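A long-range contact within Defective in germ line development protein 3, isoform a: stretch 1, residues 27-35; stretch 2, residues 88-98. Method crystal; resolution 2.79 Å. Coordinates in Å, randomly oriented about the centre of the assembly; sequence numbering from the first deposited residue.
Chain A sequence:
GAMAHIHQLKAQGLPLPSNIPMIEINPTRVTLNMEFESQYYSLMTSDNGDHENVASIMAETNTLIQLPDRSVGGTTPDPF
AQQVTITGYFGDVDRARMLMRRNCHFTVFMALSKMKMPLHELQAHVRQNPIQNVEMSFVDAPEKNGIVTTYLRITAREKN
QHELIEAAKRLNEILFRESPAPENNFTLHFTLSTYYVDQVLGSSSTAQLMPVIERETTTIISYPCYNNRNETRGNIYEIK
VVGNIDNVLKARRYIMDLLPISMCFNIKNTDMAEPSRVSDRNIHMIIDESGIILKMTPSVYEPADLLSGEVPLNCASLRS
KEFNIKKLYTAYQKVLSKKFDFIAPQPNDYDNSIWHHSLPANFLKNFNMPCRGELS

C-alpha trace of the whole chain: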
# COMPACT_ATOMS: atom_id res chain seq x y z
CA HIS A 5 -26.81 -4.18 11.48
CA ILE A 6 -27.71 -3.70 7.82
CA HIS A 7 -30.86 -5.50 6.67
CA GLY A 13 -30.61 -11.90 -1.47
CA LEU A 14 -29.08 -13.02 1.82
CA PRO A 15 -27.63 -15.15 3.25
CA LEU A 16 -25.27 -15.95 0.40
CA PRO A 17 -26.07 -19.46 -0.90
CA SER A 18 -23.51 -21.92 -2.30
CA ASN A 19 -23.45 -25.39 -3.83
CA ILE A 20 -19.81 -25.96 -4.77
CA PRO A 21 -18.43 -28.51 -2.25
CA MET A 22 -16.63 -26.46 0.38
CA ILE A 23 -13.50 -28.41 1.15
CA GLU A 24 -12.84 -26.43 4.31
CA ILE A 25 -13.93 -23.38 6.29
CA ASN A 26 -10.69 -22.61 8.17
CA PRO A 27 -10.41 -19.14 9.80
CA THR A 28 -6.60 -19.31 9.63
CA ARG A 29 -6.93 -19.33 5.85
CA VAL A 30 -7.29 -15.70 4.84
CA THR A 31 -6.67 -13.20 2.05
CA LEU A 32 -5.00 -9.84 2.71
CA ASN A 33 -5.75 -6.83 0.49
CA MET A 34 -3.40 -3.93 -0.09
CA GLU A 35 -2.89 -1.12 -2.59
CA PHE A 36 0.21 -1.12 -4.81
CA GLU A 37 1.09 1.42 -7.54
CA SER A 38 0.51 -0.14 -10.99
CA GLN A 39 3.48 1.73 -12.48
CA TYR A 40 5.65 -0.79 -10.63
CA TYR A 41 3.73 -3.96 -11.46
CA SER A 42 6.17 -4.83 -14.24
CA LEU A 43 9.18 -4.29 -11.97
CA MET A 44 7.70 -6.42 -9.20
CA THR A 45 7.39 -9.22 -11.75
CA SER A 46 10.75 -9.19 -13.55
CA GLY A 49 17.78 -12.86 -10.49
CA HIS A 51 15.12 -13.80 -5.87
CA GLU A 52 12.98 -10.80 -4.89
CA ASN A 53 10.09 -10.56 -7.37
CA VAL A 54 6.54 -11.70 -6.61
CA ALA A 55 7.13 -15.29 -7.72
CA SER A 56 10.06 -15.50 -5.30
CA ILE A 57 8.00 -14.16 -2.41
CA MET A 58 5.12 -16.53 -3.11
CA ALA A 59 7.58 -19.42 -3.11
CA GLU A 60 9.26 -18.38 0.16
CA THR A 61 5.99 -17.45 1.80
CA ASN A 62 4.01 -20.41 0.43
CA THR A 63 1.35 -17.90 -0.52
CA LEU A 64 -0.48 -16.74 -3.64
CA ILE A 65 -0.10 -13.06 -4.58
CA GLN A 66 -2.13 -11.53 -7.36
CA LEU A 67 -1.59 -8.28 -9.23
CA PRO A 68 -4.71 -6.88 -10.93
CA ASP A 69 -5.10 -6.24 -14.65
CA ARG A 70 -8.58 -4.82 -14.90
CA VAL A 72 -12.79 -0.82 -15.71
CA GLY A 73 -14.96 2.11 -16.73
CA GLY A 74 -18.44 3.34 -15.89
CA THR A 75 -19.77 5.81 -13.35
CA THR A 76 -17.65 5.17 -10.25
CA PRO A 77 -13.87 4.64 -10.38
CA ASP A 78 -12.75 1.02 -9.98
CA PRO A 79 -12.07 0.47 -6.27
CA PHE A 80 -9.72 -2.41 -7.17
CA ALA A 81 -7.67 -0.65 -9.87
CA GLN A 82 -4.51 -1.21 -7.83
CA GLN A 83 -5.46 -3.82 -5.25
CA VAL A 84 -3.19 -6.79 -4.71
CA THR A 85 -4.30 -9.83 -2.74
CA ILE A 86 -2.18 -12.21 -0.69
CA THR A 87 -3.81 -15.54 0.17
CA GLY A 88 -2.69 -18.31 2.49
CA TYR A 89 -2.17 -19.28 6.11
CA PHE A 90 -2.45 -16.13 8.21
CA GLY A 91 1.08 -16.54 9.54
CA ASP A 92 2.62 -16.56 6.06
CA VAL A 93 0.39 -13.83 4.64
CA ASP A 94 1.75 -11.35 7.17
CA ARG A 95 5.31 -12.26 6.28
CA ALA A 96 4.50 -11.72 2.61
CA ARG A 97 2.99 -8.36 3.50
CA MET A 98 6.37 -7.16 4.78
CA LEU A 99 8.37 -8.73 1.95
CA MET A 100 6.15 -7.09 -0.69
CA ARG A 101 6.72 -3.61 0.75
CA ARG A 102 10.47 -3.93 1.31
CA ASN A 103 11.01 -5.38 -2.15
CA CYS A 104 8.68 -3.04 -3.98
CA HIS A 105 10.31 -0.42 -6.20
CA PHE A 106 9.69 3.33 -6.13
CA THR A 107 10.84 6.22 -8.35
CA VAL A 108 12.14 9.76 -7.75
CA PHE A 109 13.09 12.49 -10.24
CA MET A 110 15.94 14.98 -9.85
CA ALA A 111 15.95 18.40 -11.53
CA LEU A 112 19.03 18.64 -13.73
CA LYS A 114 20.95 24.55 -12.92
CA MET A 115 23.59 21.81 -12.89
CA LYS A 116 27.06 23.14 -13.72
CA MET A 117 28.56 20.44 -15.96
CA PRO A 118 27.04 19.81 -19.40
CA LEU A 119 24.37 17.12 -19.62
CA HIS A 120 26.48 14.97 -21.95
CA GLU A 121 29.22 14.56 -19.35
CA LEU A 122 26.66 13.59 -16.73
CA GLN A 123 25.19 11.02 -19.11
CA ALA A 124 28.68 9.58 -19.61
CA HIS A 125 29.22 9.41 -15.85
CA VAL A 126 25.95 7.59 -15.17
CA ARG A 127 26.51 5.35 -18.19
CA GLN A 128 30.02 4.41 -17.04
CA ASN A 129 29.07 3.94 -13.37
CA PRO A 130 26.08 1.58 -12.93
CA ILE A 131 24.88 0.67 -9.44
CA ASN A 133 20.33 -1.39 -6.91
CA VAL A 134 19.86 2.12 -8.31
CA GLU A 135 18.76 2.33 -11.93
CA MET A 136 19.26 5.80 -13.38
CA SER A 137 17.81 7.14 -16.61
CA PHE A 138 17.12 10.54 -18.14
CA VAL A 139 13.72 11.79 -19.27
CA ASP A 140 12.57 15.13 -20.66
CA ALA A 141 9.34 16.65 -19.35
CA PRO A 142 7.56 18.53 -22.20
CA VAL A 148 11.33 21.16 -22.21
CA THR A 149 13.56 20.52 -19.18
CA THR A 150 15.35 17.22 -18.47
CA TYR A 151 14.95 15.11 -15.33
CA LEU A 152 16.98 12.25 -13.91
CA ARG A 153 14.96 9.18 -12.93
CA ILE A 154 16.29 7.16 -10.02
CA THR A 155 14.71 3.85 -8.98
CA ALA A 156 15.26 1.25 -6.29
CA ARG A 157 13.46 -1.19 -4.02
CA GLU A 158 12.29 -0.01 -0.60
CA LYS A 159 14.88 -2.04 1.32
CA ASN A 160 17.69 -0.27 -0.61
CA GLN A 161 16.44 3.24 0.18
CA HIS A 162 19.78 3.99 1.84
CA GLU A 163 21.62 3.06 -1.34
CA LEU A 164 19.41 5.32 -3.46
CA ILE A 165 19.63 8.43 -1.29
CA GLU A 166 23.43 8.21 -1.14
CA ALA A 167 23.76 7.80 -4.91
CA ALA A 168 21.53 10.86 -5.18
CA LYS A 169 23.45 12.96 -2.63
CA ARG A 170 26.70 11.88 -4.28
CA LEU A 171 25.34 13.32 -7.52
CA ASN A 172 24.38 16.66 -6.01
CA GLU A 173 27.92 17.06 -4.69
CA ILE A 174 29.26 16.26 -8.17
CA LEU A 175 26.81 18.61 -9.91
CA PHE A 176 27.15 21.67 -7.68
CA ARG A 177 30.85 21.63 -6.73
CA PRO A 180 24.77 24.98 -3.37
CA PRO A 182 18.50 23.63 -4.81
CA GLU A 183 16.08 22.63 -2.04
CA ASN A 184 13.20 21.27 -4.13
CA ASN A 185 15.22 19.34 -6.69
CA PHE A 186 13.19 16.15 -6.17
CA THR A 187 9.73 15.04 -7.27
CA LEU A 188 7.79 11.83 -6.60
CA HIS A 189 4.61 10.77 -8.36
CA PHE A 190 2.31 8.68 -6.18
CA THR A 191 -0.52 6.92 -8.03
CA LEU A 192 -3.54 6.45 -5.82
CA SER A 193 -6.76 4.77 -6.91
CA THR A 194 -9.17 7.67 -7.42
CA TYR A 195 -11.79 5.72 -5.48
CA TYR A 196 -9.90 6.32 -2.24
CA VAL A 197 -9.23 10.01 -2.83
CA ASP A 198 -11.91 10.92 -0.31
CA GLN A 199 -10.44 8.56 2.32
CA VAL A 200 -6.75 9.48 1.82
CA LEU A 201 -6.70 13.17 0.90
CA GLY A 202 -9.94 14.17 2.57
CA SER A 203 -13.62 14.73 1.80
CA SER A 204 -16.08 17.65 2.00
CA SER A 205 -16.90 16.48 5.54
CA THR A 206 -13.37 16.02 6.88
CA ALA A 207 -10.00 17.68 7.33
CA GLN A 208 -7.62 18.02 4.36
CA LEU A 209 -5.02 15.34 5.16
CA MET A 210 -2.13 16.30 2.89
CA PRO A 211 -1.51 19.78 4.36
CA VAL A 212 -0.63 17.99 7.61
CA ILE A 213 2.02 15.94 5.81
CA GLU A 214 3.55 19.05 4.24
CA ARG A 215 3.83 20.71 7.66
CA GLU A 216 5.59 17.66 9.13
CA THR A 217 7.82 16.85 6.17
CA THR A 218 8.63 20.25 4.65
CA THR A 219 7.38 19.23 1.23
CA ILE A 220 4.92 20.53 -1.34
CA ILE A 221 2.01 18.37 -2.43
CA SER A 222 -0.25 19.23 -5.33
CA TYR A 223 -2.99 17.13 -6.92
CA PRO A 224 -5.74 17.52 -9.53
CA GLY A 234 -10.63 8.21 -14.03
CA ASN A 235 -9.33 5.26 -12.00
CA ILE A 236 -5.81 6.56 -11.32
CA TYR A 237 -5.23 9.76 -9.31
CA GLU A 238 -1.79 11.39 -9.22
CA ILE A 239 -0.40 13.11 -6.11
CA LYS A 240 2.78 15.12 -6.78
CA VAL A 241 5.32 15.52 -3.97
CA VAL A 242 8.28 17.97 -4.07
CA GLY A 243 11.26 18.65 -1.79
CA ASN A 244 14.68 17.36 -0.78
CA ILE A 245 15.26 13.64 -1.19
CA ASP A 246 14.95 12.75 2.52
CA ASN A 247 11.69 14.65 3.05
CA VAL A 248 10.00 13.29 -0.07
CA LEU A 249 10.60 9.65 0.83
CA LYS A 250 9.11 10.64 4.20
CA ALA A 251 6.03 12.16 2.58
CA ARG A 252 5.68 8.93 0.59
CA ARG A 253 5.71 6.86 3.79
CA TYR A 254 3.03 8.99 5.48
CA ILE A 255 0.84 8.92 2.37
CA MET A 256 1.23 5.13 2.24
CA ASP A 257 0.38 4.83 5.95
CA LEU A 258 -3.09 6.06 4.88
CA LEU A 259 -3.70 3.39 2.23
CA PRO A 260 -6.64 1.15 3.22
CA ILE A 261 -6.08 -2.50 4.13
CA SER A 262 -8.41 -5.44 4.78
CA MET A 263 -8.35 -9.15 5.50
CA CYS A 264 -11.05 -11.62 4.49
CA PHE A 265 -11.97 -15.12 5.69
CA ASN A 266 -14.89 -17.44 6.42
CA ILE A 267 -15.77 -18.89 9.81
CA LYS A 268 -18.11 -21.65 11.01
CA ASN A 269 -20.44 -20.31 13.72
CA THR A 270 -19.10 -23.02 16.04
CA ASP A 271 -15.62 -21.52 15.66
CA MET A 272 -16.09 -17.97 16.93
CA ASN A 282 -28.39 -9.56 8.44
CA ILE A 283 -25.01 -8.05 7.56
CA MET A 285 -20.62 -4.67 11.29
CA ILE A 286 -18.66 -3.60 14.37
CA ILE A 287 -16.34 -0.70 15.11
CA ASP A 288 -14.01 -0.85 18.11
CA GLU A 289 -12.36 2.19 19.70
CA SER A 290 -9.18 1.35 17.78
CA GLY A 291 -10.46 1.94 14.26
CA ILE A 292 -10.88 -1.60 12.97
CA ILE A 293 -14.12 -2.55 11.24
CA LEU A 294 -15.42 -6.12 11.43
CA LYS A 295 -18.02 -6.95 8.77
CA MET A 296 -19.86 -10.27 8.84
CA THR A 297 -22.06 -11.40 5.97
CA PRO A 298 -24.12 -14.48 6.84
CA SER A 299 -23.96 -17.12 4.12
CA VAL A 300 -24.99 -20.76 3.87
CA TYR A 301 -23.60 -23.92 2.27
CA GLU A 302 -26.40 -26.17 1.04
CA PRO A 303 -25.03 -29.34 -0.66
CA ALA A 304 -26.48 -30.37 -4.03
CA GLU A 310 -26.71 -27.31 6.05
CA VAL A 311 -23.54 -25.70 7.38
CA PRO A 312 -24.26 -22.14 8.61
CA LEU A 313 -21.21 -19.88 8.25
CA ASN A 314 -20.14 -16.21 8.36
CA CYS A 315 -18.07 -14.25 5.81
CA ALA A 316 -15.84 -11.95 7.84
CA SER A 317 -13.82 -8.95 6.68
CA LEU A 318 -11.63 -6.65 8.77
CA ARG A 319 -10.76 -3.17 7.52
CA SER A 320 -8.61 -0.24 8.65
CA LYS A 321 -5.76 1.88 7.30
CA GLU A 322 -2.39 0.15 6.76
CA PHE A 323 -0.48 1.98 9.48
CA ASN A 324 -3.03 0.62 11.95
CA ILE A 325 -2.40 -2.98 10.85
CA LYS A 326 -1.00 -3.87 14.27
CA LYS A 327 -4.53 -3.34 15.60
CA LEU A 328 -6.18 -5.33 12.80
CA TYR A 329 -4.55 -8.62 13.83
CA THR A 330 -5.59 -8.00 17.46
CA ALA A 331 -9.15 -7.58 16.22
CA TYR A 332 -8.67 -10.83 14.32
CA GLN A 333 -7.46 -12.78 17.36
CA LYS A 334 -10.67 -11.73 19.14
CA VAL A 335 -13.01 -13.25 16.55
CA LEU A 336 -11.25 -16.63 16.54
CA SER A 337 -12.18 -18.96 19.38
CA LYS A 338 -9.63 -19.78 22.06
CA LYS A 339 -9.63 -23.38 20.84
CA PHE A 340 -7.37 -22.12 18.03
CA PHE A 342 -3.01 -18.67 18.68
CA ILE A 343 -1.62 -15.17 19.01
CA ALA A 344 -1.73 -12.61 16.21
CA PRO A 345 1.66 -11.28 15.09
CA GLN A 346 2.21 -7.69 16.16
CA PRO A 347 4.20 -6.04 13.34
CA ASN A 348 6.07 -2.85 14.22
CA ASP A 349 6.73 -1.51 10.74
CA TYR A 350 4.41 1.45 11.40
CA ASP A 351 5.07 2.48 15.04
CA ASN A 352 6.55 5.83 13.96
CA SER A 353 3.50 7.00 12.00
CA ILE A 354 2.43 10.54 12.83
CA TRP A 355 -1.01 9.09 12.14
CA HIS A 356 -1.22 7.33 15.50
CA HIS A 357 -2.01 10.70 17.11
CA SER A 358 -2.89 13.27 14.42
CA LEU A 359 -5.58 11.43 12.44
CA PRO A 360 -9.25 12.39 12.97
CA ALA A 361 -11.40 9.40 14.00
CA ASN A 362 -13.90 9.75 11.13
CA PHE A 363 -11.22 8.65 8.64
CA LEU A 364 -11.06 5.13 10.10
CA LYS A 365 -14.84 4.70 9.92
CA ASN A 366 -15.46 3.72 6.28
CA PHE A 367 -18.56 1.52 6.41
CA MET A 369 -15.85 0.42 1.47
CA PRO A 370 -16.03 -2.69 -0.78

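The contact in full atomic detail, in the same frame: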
# COMPACT_ATOMS: atom_id res chain seq x y z
N PRO A 27 -10.67 -20.55 9.50
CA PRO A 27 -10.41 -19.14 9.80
C PRO A 27 -8.96 -18.70 9.61
O PRO A 27 -8.70 -17.53 9.31
CB PRO A 27 -10.85 -19.02 11.25
CG PRO A 27 -11.93 -20.04 11.38
CD PRO A 27 -11.32 -21.22 10.65
N THR A 28 -8.01 -19.62 9.77
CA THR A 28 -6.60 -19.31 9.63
C THR A 28 -6.20 -19.18 8.18
O THR A 28 -5.04 -18.88 7.86
CB THR A 28 -5.70 -20.39 10.27
OG1 THR A 28 -5.51 -21.47 9.35
CG2 THR A 28 -6.34 -20.92 11.54
N ARG A 29 -7.15 -19.42 7.29
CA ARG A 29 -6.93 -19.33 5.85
C ARG A 29 -7.57 -18.02 5.44
O ARG A 29 -8.79 -17.91 5.34
CB ARG A 29 -7.61 -20.49 5.13
CG ARG A 29 -7.20 -21.86 5.64
CD ARG A 29 -5.72 -22.10 5.42
NE ARG A 29 -5.38 -22.03 4.01
CZ ARG A 29 -4.17 -22.28 3.53
NH1 ARG A 29 -3.19 -22.63 4.36
NH2 ARG A 29 -3.93 -22.18 2.23
N VAL A 30 -6.75 -17.01 5.18
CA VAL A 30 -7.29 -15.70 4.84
C VAL A 30 -6.58 -15.02 3.69
O VAL A 30 -5.48 -15.41 3.32
CB VAL A 30 -7.22 -14.76 6.07
CG1 VAL A 30 -7.73 -15.47 7.32
CG2 VAL A 30 -5.79 -14.30 6.28
N THR A 31 -7.23 -14.00 3.14
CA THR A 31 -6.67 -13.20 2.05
C THR A 31 -6.45 -11.78 2.56
O THR A 31 -7.34 -11.20 3.20
CB THR A 31 -7.63 -13.12 0.84
OG1 THR A 31 -7.73 -14.40 0.21
CG2 THR A 31 -7.11 -12.10 -0.17
N LEU A 32 -5.28 -11.21 2.30
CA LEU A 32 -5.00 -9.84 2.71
C LEU A 32 -5.08 -8.96 1.45
O LEU A 32 -4.69 -9.38 0.36
CB LEU A 32 -3.62 -9.72 3.35
CG LEU A 32 -3.21 -8.31 3.80
CD1 LEU A 32 -4.23 -7.75 4.79
CD2 LEU A 32 -1.82 -8.36 4.42
N ASN A 33 -5.61 -7.75 1.61
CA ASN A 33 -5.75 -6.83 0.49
C ASN A 33 -4.98 -5.55 0.74
O ASN A 33 -5.11 -4.94 1.81
CB ASN A 33 -7.22 -6.47 0.26
CG ASN A 33 -8.09 -7.69 0.06
OD1 ASN A 33 -7.89 -8.46 -0.88
ND2 ASN A 33 -9.05 -7.89 0.96
N MET A 34 -4.18 -5.14 -0.23
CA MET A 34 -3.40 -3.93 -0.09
C MET A 34 -3.36 -3.21 -1.42
O MET A 34 -3.67 -3.78 -2.46
CB MET A 34 -1.97 -4.26 0.37
CG MET A 34 -1.87 -4.80 1.79
SD MET A 34 -0.23 -5.52 2.10
CE MET A 34 0.80 -4.03 2.03
N GLU A 35 -2.98 -1.93 -1.38
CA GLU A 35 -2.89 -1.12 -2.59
C GLU A 35 -1.43 -0.95 -2.99
O GLU A 35 -0.58 -0.58 -2.16
CB GLU A 35 -3.54 0.24 -2.35
CG GLU A 35 -4.99 0.33 -2.83
CD GLU A 35 -5.93 -0.65 -2.14
OE1 GLU A 35 -7.10 -0.73 -2.55
OE2 GLU A 35 -5.50 -1.35 -1.20
N GLY A 88 -3.38 -17.18 1.90
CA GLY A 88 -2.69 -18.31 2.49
C GLY A 88 -2.88 -18.36 3.99
O GLY A 88 -3.75 -17.69 4.52
N TYR A 89 -2.08 -19.18 4.66
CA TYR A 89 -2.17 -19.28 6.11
C TYR A 89 -1.85 -17.89 6.66
O TYR A 89 -0.91 -17.23 6.22
CB TYR A 89 -1.19 -20.33 6.64
CG TYR A 89 -1.04 -20.32 8.14
CD1 TYR A 89 -2.13 -20.59 8.98
CD2 TYR A 89 0.17 -19.97 8.74
CE1 TYR A 89 -2.01 -20.51 10.37
CE2 TYR A 89 0.30 -19.88 10.13
CZ TYR A 89 -0.79 -20.15 10.94
OH TYR A 89 -0.67 -20.01 12.30
N PHE A 90 -2.66 -17.45 7.62
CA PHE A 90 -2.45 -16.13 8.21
C PHE A 90 -1.00 -15.81 8.57
O PHE A 90 -0.53 -14.70 8.35
CB PHE A 90 -3.30 -15.98 9.47
CG PHE A 90 -3.10 -14.68 10.16
CD1 PHE A 90 -3.67 -13.51 9.66
CD2 PHE A 90 -2.30 -14.61 11.29
CE1 PHE A 90 -3.45 -12.29 10.28
CE2 PHE A 90 -2.08 -13.39 11.92
CZ PHE A 90 -2.65 -12.23 11.42
N GLY A 91 -0.29 -16.78 9.14
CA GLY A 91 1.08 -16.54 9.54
C GLY A 91 2.01 -16.19 8.38
O GLY A 91 2.91 -15.37 8.52
N ASP A 92 1.78 -16.82 7.23
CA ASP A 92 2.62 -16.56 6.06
C ASP A 92 2.20 -15.28 5.33
O ASP A 92 3.05 -14.54 4.82
CB ASP A 92 2.56 -17.78 5.13
CG ASP A 92 3.03 -19.07 5.81
OD1 ASP A 92 3.95 -18.98 6.65
OD2 ASP A 92 2.50 -20.16 5.51
N VAL A 93 0.90 -15.02 5.31
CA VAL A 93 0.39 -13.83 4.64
C VAL A 93 1.02 -12.56 5.21
O VAL A 93 1.35 -11.63 4.47
CB VAL A 93 -1.14 -13.74 4.79
CG1 VAL A 93 -1.63 -12.39 4.30
CG2 VAL A 93 -1.81 -14.86 3.99
N ASP A 94 1.17 -12.52 6.52
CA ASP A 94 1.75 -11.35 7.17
C ASP A 94 3.21 -11.18 6.78
O ASP A 94 3.69 -10.06 6.61
CB ASP A 94 1.62 -11.47 8.69
CG ASP A 94 2.20 -10.27 9.42
OD1 ASP A 94 1.97 -9.13 8.95
OD2 ASP A 94 2.87 -10.45 10.45
N ARG A 95 3.91 -12.30 6.64
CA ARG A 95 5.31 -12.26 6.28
C ARG A 95 5.49 -11.82 4.84
O ARG A 95 6.51 -11.24 4.48
CB ARG A 95 5.95 -13.62 6.51
CG ARG A 95 7.46 -13.56 6.66
CD ARG A 95 8.07 -14.93 6.62
NE ARG A 95 9.32 -14.90 5.86
CZ ARG A 95 9.70 -15.84 5.02
NH1 ARG A 95 10.86 -15.72 4.37
NH2 ARG A 95 8.93 -16.91 4.81
N ALA A 96 4.48 -12.10 4.02
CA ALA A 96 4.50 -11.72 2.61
C ALA A 96 4.10 -10.25 2.49
O ALA A 96 4.41 -9.58 1.51
CB ALA A 96 3.55 -12.58 1.83
N ARG A 97 3.40 -9.76 3.50
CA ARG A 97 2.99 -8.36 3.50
C ARG A 97 4.27 -7.54 3.55
O ARG A 97 4.52 -6.69 2.70
CG ARG A 97 1.89 -6.59 4.94
CD ARG A 97 1.26 -6.33 6.28
NE ARG A 97 2.10 -6.84 7.37
CZ ARG A 97 3.32 -6.39 7.65
NH1 ARG A 97 3.85 -5.42 6.93
NH2 ARG A 97 4.01 -6.93 8.65
N MET A 98 5.09 -7.83 4.56
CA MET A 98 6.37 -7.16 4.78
C MET A 98 7.31 -7.29 3.60
O MET A 98 7.90 -6.30 3.16
CB MET A 98 7.03 -7.75 6.02
CG MET A 98 8.48 -7.34 6.22
SD MET A 98 9.22 -8.19 7.63
CE MET A 98 9.52 -9.81 6.94

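Stretch 2 meets stretch 1 first through its backbone and then through the side chains of a helix. Stretch 1 is a strand from Arg-29 to Glu-35, preceded by a short loop. The helix starts at Phe-90 and runs on past Met-98. Its direction lies 19° from that of the strand, and the two axes come within 8.1 Å of each other.

Gly-88 pairs with Val-30 in antiparallel fashion. Gly-88 N donates to Val-30 O at 3.1 Å, and Val-30 N donates to Gly-88 O at 3.1 Å. Both bonds are close to straight. The two carbonyl oxygens, Val-30 O and Gly-88 O, also lie 3.1 Å apart, but both are acceptors and no bond joins them. The chain turns a corner at Gly-88. Its backbone angles, 159/-166, call for glycine, because a CB would be jammed against the carbonyl oxygen of the preceding residue.

Tyr-89 pairs with Arg-29 at a non-hydrogen-bonded position of the same antiparallel ladder. Tyr-89 CA and Arg-29 CA are 4.8 Å apart, and the two side chains share one face of the sheet. The Arg-29 side chain, m at chi1, chi2 and chi3, curls back over the backbone of stretch 2. Gly-88 CA and Tyr-89 N lie over one face of its guanidinium, with Arg-29 NH1 3.6 Å from Tyr-89 N. This is packing, not a hydrogen bond. On the ring of Tyr-89, CD1 lies 3.5 Å from Thr-28 OG1, which sits at the ring edge near its plane. Tyr-89 CA also makes a CA-H...O contact with Thr-28 O at 3.4 Å.

Tyr-89 holds the N-cap position, right before the helix. Tyr-89 O accepts from Val-93 N at 3.0 Å. Phe-90 N donates instead across the contact, to Thr-28 O at 2.8 Å. The loop before the strand thus supplies an acceptor for a first-turn amide, which has no carbonyl of an earlier helical turn to bond. The Phe-90 ring meets Val-30 at its edge, with CD1 4.1 Å from Val-30 CG2.

Gly-91 does not touch stretch 1. A CB on Gly-91 would lie 2.5 Å from Tyr-89 CE2, a clash with the ring two residues earlier.

Val-93 points toward the strand. Val-93 CG1 packs 3.5 Å from Leu-32 CB, and Val-93 CG2 lies 3.8 Å from Val-30 O. Leu-32 points toward the helix in return, so the two apolar side chains meet between the backbones.

Asp-94 points away from stretch 1 and binds Arg-97. Arg-97 NE donates to Asp-94 OD1 at 2.8 Å in a salt bridge, and Arg-97 NH2 reaches the same Asp-94 OD1 at 3.0 Å. The aliphatic part of the same Arg-97 side chain lies against the strand. Arg-97 CD is 4.1 Å from Leu-32 CD2, and Arg-97 CG is 3.7 Å from Met-34 SD. The CB of Arg-97 is not modelled. Met-98 points away and makes no contact.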